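Local coordinates for transposon Tn7 transposition protein TnsA (Escherichia coli, PDB 1T0F), which forms the Tn7 transposase together with TnsB and, as a restriction-enzyme-like endonuclease, breaks the 5' DNA strands during transposition, at residues 103-108 against 112-117; 9-14 against 38-43; 94-99 against 152-157. One frame throughout, in Å; residues are numbered along the deposited sequence.

Contact 1: 103-108 against 112-117; sequences KHPVIR and QVMSTD. With MG (magnesium ion), chain E.
The backbone N of Q112 donates to the carbonyl O of P105 over 2.9 Å, in a nearly straight bond, 170° at the hydrogen. It extends a small β-hairpin, in which strands 106-107 and 110-111 pair antiparallel at the end of a region assigned by similarity to a helix-turn-helix; past 112 the chain enters strand 115-122 of the PDDEXK-type nuclease core. The other end of the Q112 backbone is held by H104, whose NE2 donates to Q112 O at 3.1 Å, in the carbonyl plane and almost in the plane of the imidazole. With CG anti to the backbone N (chi1 -175°), the ring is swung toward 112-117, while its ND1 makes a weak hydrogen bond to T93 O of helix 90-100. A leucine in place of this histidine would probably leave Q112 O without its side-chain donor and lose the weak bond to T93. P105 CD lies over one face of the imidazole, offset toward its rim. M114 crosses P105 at about a right angle and brings SD to 3.9 Å from P105 CG; the same sulfur sits obliquely to the H104 ring, 4.8 Å from its centroid. On the hairpin side, Q112 bends at chi2 (-62°), laying its CG 3.7 Å from I107 CG1. The amide end is gripped from outside the pair: NE2 bonds to V110 O, and OE1 accepts from F11 N. V106 N hydrogen-bonds to a bound malonate, probably a guest from the crystallisation liquor. At the far end of 112-117, the active-site D117 binds the magnesium ion through OD2 at 2.4 Å, together with Q133 OE1, V134 O and two waters.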
# COMPACT_ATOMS: atom_id res chain seq x y z
N LYS A 103 0.84 -11.28 24.09
CA LYS A 103 0.81 -12.63 23.52
C LYS A 103 1.15 -12.51 22.04
O LYS A 103 0.46 -11.80 21.30
CB LYS A 103 -0.59 -13.24 23.67
CG LYS A 103 -0.76 -14.59 22.98
CD LYS A 103 -0.46 -15.77 23.92
CE LYS A 103 0.95 -15.75 24.45
NZ LYS A 103 1.22 -16.91 25.36
N HIS A 104 2.21 -13.18 21.60
CA HIS A 104 2.59 -13.10 20.20
C HIS A 104 1.49 -13.68 19.30
O HIS A 104 0.82 -14.65 19.67
CB HIS A 104 3.88 -13.89 19.96
CG HIS A 104 4.41 -13.77 18.56
ND1 HIS A 104 5.47 -12.95 18.24
CD2 HIS A 104 4.01 -14.35 17.41
CE1 HIS A 104 5.70 -13.03 16.94
NE2 HIS A 104 4.83 -13.87 16.41
N PRO A 105 1.26 -13.06 18.12
CA PRO A 105 0.23 -13.52 17.18
C PRO A 105 0.34 -15.02 16.94
O PRO A 105 1.42 -15.54 16.64
CB PRO A 105 0.54 -12.71 15.93
CG PRO A 105 0.94 -11.38 16.52
CD PRO A 105 1.85 -11.79 17.66
N VAL A 106 -0.78 -15.72 17.08
CA VAL A 106 -0.79 -17.16 16.91
C VAL A 106 -2.15 -17.65 16.43
O VAL A 106 -3.18 -17.10 16.82
CB VAL A 106 -0.42 -17.87 18.25
CG1 VAL A 106 -1.36 -17.40 19.35
CG2 VAL A 106 -0.49 -19.39 18.09
N ILE A 107 -2.14 -18.66 15.57
CA ILE A 107 -3.36 -19.26 15.05
C ILE A 107 -3.23 -20.77 15.20
O ILE A 107 -2.28 -21.37 14.69
CB ILE A 107 -3.57 -18.93 13.56
CG1 ILE A 107 -3.74 -17.42 13.37
CG2 ILE A 107 -4.80 -19.66 13.04
CD1 ILE A 107 -4.99 -16.86 13.98
N ARG A 108 -4.19 -21.38 15.90
CA ARG A 108 -4.18 -22.82 16.13
C ARG A 108 -2.83 -23.31 16.64
O ARG A 108 -2.27 -24.26 16.12
CB ARG A 108 -4.55 -23.57 14.85
CG ARG A 108 -5.86 -23.12 14.23
CD ARG A 108 -6.46 -24.22 13.37
NE ARG A 108 -7.09 -25.25 14.19
CZ ARG A 108 -6.88 -26.56 14.05
NH1 ARG A 108 -6.05 -27.00 13.12
NH2 ARG A 108 -7.50 -27.42 14.85
N GLN A 112 2.46 -16.90 14.28
CA GLN A 112 2.39 -16.37 12.93
C GLN A 112 3.50 -15.35 12.66
O GLN A 112 3.99 -14.69 13.57
CB GLN A 112 1.03 -15.72 12.69
CG GLN A 112 -0.16 -16.68 12.79
CD GLN A 112 -0.10 -17.79 11.75
OE1 GLN A 112 -0.30 -17.55 10.55
NE2 GLN A 112 0.18 -19.00 12.20
N VAL A 113 3.89 -15.26 11.40
CA VAL A 113 4.91 -14.30 11.01
C VAL A 113 4.19 -12.97 10.82
O VAL A 113 3.23 -12.89 10.05
CB VAL A 113 5.57 -14.69 9.67
CG1 VAL A 113 6.53 -13.58 9.22
CG2 VAL A 113 6.33 -16.01 9.85
N MET A 114 4.64 -11.95 11.53
CA MET A 114 4.04 -10.63 11.41
C MET A 114 4.59 -9.94 10.17
O MET A 114 5.69 -10.27 9.71
CB MET A 114 4.36 -9.79 12.66
CG MET A 114 3.78 -10.36 13.94
SD MET A 114 4.11 -9.33 15.36
CE MET A 114 2.92 -7.98 15.06
N SER A 115 3.84 -8.99 9.62
CA SER A 115 4.30 -8.27 8.44
C SER A 115 3.86 -6.80 8.49
O SER A 115 2.84 -6.46 9.09
CB SER A 115 3.78 -8.93 7.16
OG SER A 115 2.36 -8.89 7.06
N THR A 116 4.67 -5.94 7.88
CA THR A 116 4.39 -4.52 7.81
C THR A 116 3.94 -4.28 6.38
O THR A 116 4.59 -4.73 5.43
CB THR A 116 5.65 -3.70 8.15
OG1 THR A 116 5.93 -3.83 9.55
CG2 THR A 116 5.45 -2.21 7.84
N ASP A 117 2.83 -3.57 6.21
CA ASP A 117 2.28 -3.38 4.88
C ASP A 117 3.22 -2.84 3.82
O ASP A 117 3.17 -3.31 2.68
CB ASP A 117 1.00 -2.56 4.97
CG ASP A 117 -0.05 -3.24 5.85
OD1 ASP A 117 -0.04 -4.49 5.91
OD2 ASP A 117 -0.86 -2.54 6.48
MG MG E . -2.68 -3.55 7.66
O HOH W 1 -4.05 -4.14 5.59
O HOH W 2 -4.44 -4.75 8.85

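Contact 2: 9-14 against 38-43; sequences SSFSEV and VQEVPS
E40 loses the most surface here, shared between F11 and S9. Its CG comes to 3.4 Å from F11 CZ and 3.6 Å from F11 CE2, approaching the far end of the ring obliquely, while the carboxyl carbon CD lies at the ring edge, in plane, 3.6 Å from CZ. The two side chains cross at about a right angle, and the planes of ring and carboxylate stand 65° apart. E40 can do this because its chain folds at chi2 (74°): the carboxylate turns back beside the ring, and OE1 takes a hydrogen bond from the backbone N of T37. OE2 makes a long, weak ion pair with R19, whose guanidinium also makes a cation-pi contact with F11, so one arginine attends both residues. Its positive charge would be expected to favour an ionised E40. The setting is a meeting of two irregular pieces of chain: 9-14 leads into helix 13-21, and 38-43 continues from a short 3-10 turn, closed by V41 N to V38 O at 3.2 Å, on the way to strand 48-51. S12 is the N-cap of helix 13-21; its OG caps a backbone N in the first turn and its own N bonds to Q15 OE1, consistent with a capping box. S9 covers the other part of E40, the backbone. There the serine CB rests 3.5 Å from E40 O, a van der Waals touch on the exposed margin of an otherwise buried contact. The F11 side chain also touches L36, and the S9 carbonyl O stands 4.1 Å above the F11 ring plane, over its centre.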
# COMPACT_ATOMS: atom_id res chain seq x y z
N SER A 9 -5.71 -16.55 5.54
CA SER A 9 -4.52 -15.75 5.79
C SER A 9 -3.57 -16.36 6.82
O SER A 9 -2.45 -15.89 6.99
CB SER A 9 -4.92 -14.34 6.24
OG SER A 9 -5.72 -14.39 7.41
N SER A 10 -4.03 -17.41 7.51
CA SER A 10 -3.19 -18.06 8.52
C SER A 10 -2.36 -19.16 7.88
O SER A 10 -2.81 -19.84 6.95
CB SER A 10 -4.06 -18.65 9.63
OG SER A 10 -4.89 -19.69 9.14
N PHE A 11 -1.14 -19.34 8.37
CA PHE A 11 -0.23 -20.35 7.84
C PHE A 11 0.11 -21.40 8.89
O PHE A 11 0.07 -21.14 10.09
CB PHE A 11 1.07 -19.71 7.36
CG PHE A 11 0.91 -18.75 6.22
CD1 PHE A 11 1.75 -17.65 6.10
CD2 PHE A 11 -0.07 -18.96 5.25
CE1 PHE A 11 1.61 -16.76 5.03
CE2 PHE A 11 -0.22 -18.07 4.18
CZ PHE A 11 0.63 -16.97 4.07
N SER A 12 0.45 -22.59 8.41
CA SER A 12 0.84 -23.70 9.27
C SER A 12 2.36 -23.64 9.39
O SER A 12 3.00 -22.85 8.69
CB SER A 12 0.42 -25.03 8.64
OG SER A 12 1.04 -25.19 7.38
N GLU A 13 2.94 -24.46 10.26
CA GLU A 13 4.38 -24.46 10.43
C GLU A 13 5.10 -24.81 9.12
O GLU A 13 6.12 -24.21 8.79
CB GLU A 13 4.79 -25.44 11.53
CG GLU A 13 4.41 -24.97 12.92
CD GLU A 13 5.34 -23.90 13.47
OE1 GLU A 13 5.83 -23.06 12.68
OE2 GLU A 13 5.59 -23.90 14.69
N VAL A 14 4.55 -25.76 8.37
CA VAL A 14 5.17 -26.15 7.11
C VAL A 14 5.01 -25.06 6.06
O VAL A 14 5.91 -24.83 5.25
CB VAL A 14 4.58 -27.48 6.56
CG1 VAL A 14 4.90 -28.62 7.51
CG2 VAL A 14 3.08 -27.34 6.36
N VAL A 38 -2.07 -11.83 -2.77
CA VAL A 38 -3.51 -11.58 -2.82
C VAL A 38 -4.31 -12.83 -2.45
O VAL A 38 -5.51 -12.76 -2.18
CB VAL A 38 -3.95 -11.10 -4.22
CG1 VAL A 38 -3.30 -9.75 -4.54
CG2 VAL A 38 -3.60 -12.14 -5.27
N GLN A 39 -3.63 -13.98 -2.43
CA GLN A 39 -4.29 -15.24 -2.07
C GLN A 39 -4.61 -15.22 -0.58
O GLN A 39 -5.52 -15.91 -0.14
CB GLN A 39 -3.37 -16.43 -2.38
CG GLN A 39 -2.99 -16.57 -3.85
CD GLN A 39 -4.19 -16.80 -4.75
OE1 GLN A 39 -5.03 -15.91 -4.94
NE2 GLN A 39 -4.29 -18.00 -5.32
N GLU A 40 -3.85 -14.44 0.18
CA GLU A 40 -4.07 -14.33 1.62
C GLU A 40 -4.97 -13.16 1.99
O GLU A 40 -5.01 -12.73 3.14
CB GLU A 40 -2.73 -14.18 2.35
CG GLU A 40 -1.92 -15.46 2.47
CD GLU A 40 -1.27 -15.89 1.17
OE1 GLU A 40 -0.48 -15.10 0.61
OE2 GLU A 40 -1.54 -17.02 0.71
N VAL A 41 -5.71 -12.64 1.01
CA VAL A 41 -6.60 -11.52 1.28
C VAL A 41 -7.73 -11.97 2.21
O VAL A 41 -8.32 -13.04 2.03
CB VAL A 41 -7.22 -10.97 -0.03
CG1 VAL A 41 -8.03 -12.04 -0.73
CG2 VAL A 41 -8.09 -9.75 0.28
N PRO A 42 -8.04 -11.17 3.24
CA PRO A 42 -9.12 -11.54 4.16
C PRO A 42 -10.47 -11.51 3.46
O PRO A 42 -10.72 -10.65 2.62
CB PRO A 42 -9.00 -10.49 5.27
CG PRO A 42 -8.49 -9.29 4.54
CD PRO A 42 -7.43 -9.89 3.65
N SER A 43 -11.34 -12.45 3.81
CA SER A 43 -12.67 -12.54 3.21
C SER A 43 -13.49 -11.26 3.37
O SER A 43 -14.55 -11.12 2.76
CB SER A 43 -13.43 -13.73 3.81
OG SER A 43 -13.41 -13.68 5.23

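Contact 3: 94-99 against 152-157; sequences RQIAID and ERRYWQ
I96 carries the tight side of this contact, driving its two branches into helix 143-159 at different points. CD1 comes down on the backbone of Y155, 3.5 Å from its CA, and also lies near the plane of the phenol ring, at its edge. CG2 takes the aliphatic part of R154, at 3.7 Å from both CB and CD, as the two side chains slide past each other in opposite directions. L151 and Q158 close round the same isoleucine. Helix 143-159 is the connection of a β-α-β crossover, joining the parallel strands 129-134 and 163-166 of the nuclease sheet, and helix 90-100, which extends into the region assigned by similarity to a helix-turn-helix, packs on it. Y155 turns CG anti to its N (chi1 -178°), and its OH reaches a hydrogen bond with L89 N. Toward solvent, at exposed D99, the fit slackens: OD2 stays 6.8 Å from R154 NH1, the charges unjoined, and accepts from Q95 NE2 instead, at 3.2 Å. The R154 end is taken up by other partners, NE pairing with E150 and NH2 making a salt bridge to an acidic side chain of another protein's chain.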
# COMPACT_ATOMS: atom_id res chain seq x y z
N ARG A 94 9.23 -12.47 18.57
CA ARG A 94 9.02 -13.40 19.68
C ARG A 94 9.54 -12.78 20.97
O ARG A 94 8.85 -12.75 21.99
CB ARG A 94 9.76 -14.72 19.40
CG ARG A 94 9.86 -15.65 20.60
CD ARG A 94 8.53 -16.31 20.91
NE ARG A 94 8.56 -17.03 22.19
CZ ARG A 94 7.52 -17.65 22.73
NH1 ARG A 94 6.34 -17.65 22.11
NH2 ARG A 94 7.65 -18.26 23.90
N GLN A 95 10.76 -12.25 20.92
CA GLN A 95 11.38 -11.63 22.08
C GLN A 95 10.68 -10.33 22.49
O GLN A 95 10.56 -10.04 23.67
CB GLN A 95 12.86 -11.34 21.81
CG GLN A 95 13.64 -10.84 23.02
CD GLN A 95 13.64 -11.84 24.17
OE1 GLN A 95 14.03 -13.00 24.00
NE2 GLN A 95 13.21 -11.40 25.35
N ILE A 96 10.23 -9.56 21.51
CA ILE A 96 9.53 -8.30 21.80
C ILE A 96 8.23 -8.56 22.56
O ILE A 96 7.91 -7.86 23.52
CB ILE A 96 9.22 -7.52 20.49
CG1 ILE A 96 10.53 -7.06 19.84
CG2 ILE A 96 8.33 -6.31 20.79
CD1 ILE A 96 10.36 -6.50 18.44
N ALA A 97 7.49 -9.57 22.12
CA ALA A 97 6.23 -9.92 22.77
C ALA A 97 6.50 -10.28 24.24
O ALA A 97 5.80 -9.82 25.14
CB ALA A 97 5.57 -11.10 22.05
N ILE A 98 7.52 -11.09 24.46
CA ILE A 98 7.88 -11.49 25.82
C ILE A 98 8.22 -10.26 26.66
O ILE A 98 7.68 -10.08 27.75
CB ILE A 98 9.08 -12.46 25.80
CG1 ILE A 98 8.67 -13.78 25.15
CG2 ILE A 98 9.59 -12.69 27.22
CD1 ILE A 98 9.82 -14.76 24.95
N ASP A 99 9.10 -9.41 26.14
CA ASP A 99 9.51 -8.22 26.87
C ASP A 99 8.39 -7.21 27.11
O ASP A 99 8.42 -6.48 28.11
CB ASP A 99 10.66 -7.51 26.15
CG ASP A 99 11.92 -8.36 26.09
OD1 ASP A 99 12.19 -9.09 27.07
OD2 ASP A 99 12.64 -8.28 25.08
N GLU A 152 4.77 -4.31 16.50
CA GLU A 152 5.33 -3.80 15.25
C GLU A 152 6.09 -2.50 15.50
O GLU A 152 7.17 -2.29 14.95
CB GLU A 152 4.19 -3.57 14.25
CG GLU A 152 4.66 -3.22 12.85
CD GLU A 152 3.51 -3.05 11.87
OE1 GLU A 152 2.34 -3.20 12.27
OE2 GLU A 152 3.79 -2.76 10.69
N ARG A 153 5.51 -1.62 16.32
CA ARG A 153 6.16 -0.34 16.62
C ARG A 153 7.52 -0.59 17.24
O ARG A 153 8.52 -0.00 16.82
CB ARG A 153 5.29 0.48 17.57
CG ARG A 153 5.86 1.88 17.85
CD ARG A 153 5.10 2.55 19.00
NE ARG A 153 5.44 1.97 20.30
CZ ARG A 153 6.56 2.21 20.96
NH1 ARG A 153 7.48 3.03 20.46
NH2 ARG A 153 6.78 1.63 22.13
N ARG A 154 7.56 -1.45 18.25
CA ARG A 154 8.82 -1.76 18.93
C ARG A 154 9.84 -2.38 17.99
O ARG A 154 11.04 -2.10 18.10
CB ARG A 154 8.56 -2.72 20.11
CG ARG A 154 7.75 -2.08 21.22
CD ARG A 154 7.62 -3.01 22.42
NE ARG A 154 6.87 -2.38 23.50
CZ ARG A 154 7.26 -2.37 24.77
NH1 ARG A 154 8.39 -2.97 25.13
NH2 ARG A 154 6.53 -1.76 25.69
N TYR A 155 9.37 -3.22 17.08
CA TYR A 155 10.25 -3.87 16.11
C TYR A 155 11.03 -2.84 15.31
O TYR A 155 12.26 -2.86 15.26
CB TYR A 155 9.43 -4.72 15.14
CG TYR A 155 10.26 -5.49 14.13
CD1 TYR A 155 10.80 -6.74 14.45
CD2 TYR A 155 10.52 -4.97 12.86
CE1 TYR A 155 11.57 -7.45 13.54
CE2 TYR A 155 11.29 -5.67 11.94
CZ TYR A 155 11.81 -6.92 12.29
OH TYR A 155 12.55 -7.64 11.39
N TRP A 156 10.31 -1.93 14.66
CA TRP A 156 10.99 -0.91 13.87
C TRP A 156 11.77 0.09 14.72
O TRP A 156 12.80 0.61 14.28
CB TRP A 156 9.96 -0.21 12.98
CG TRP A 156 9.44 -1.13 11.94
CD1 TRP A 156 8.19 -1.66 11.86
CD2 TRP A 156 10.18 -1.70 10.85
NE1 TRP A 156 8.09 -2.51 10.79
CE2 TRP A 156 9.30 -2.56 10.16
CE3 TRP A 156 11.50 -1.56 10.40
CZ2 TRP A 156 9.70 -3.28 9.03
CZ3 TRP A 156 11.89 -2.29 9.28
CH2 TRP A 156 11.00 -3.13 8.61
N GLN A 157 11.31 0.36 15.94
CA GLN A 157 12.06 1.27 16.80
C GLN A 157 13.42 0.65 17.07
O GLN A 157 14.45 1.34 17.08
CB GLN A 157 11.33 1.49 18.12
CG GLN A 157 12.20 2.18 19.16
CD GLN A 157 11.49 2.41 20.47
OE1 GLN A 157 10.63 3.28 20.58
NE2 GLN A 157 11.84 1.61 21.47

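In the fold
Contact 1 sits between the other two, its centre 11 Å from that of contact 2 and 12 Å from that of contact 3, while contacts 2 and 3 keep about 10 Å between nearest atoms. Toward contact 2, I107 CG2 packs on S10 CB at 3.6 Å, beside the bond from F11 N to Q112 OE1 (2.9 Å). Toward contact 3, T116 OG1 meets both E152 OE2 (2.7 Å) and W156 NE1 (2.8 Å), tying the strand just ahead of the metal ligand D117 to helix 143-159. E152 OE2 also bonds to Q133, which binds the same magnesium ion as D117. Contact 2 stands farther off, the S9 side chain about 11 Å from the magnesium ion.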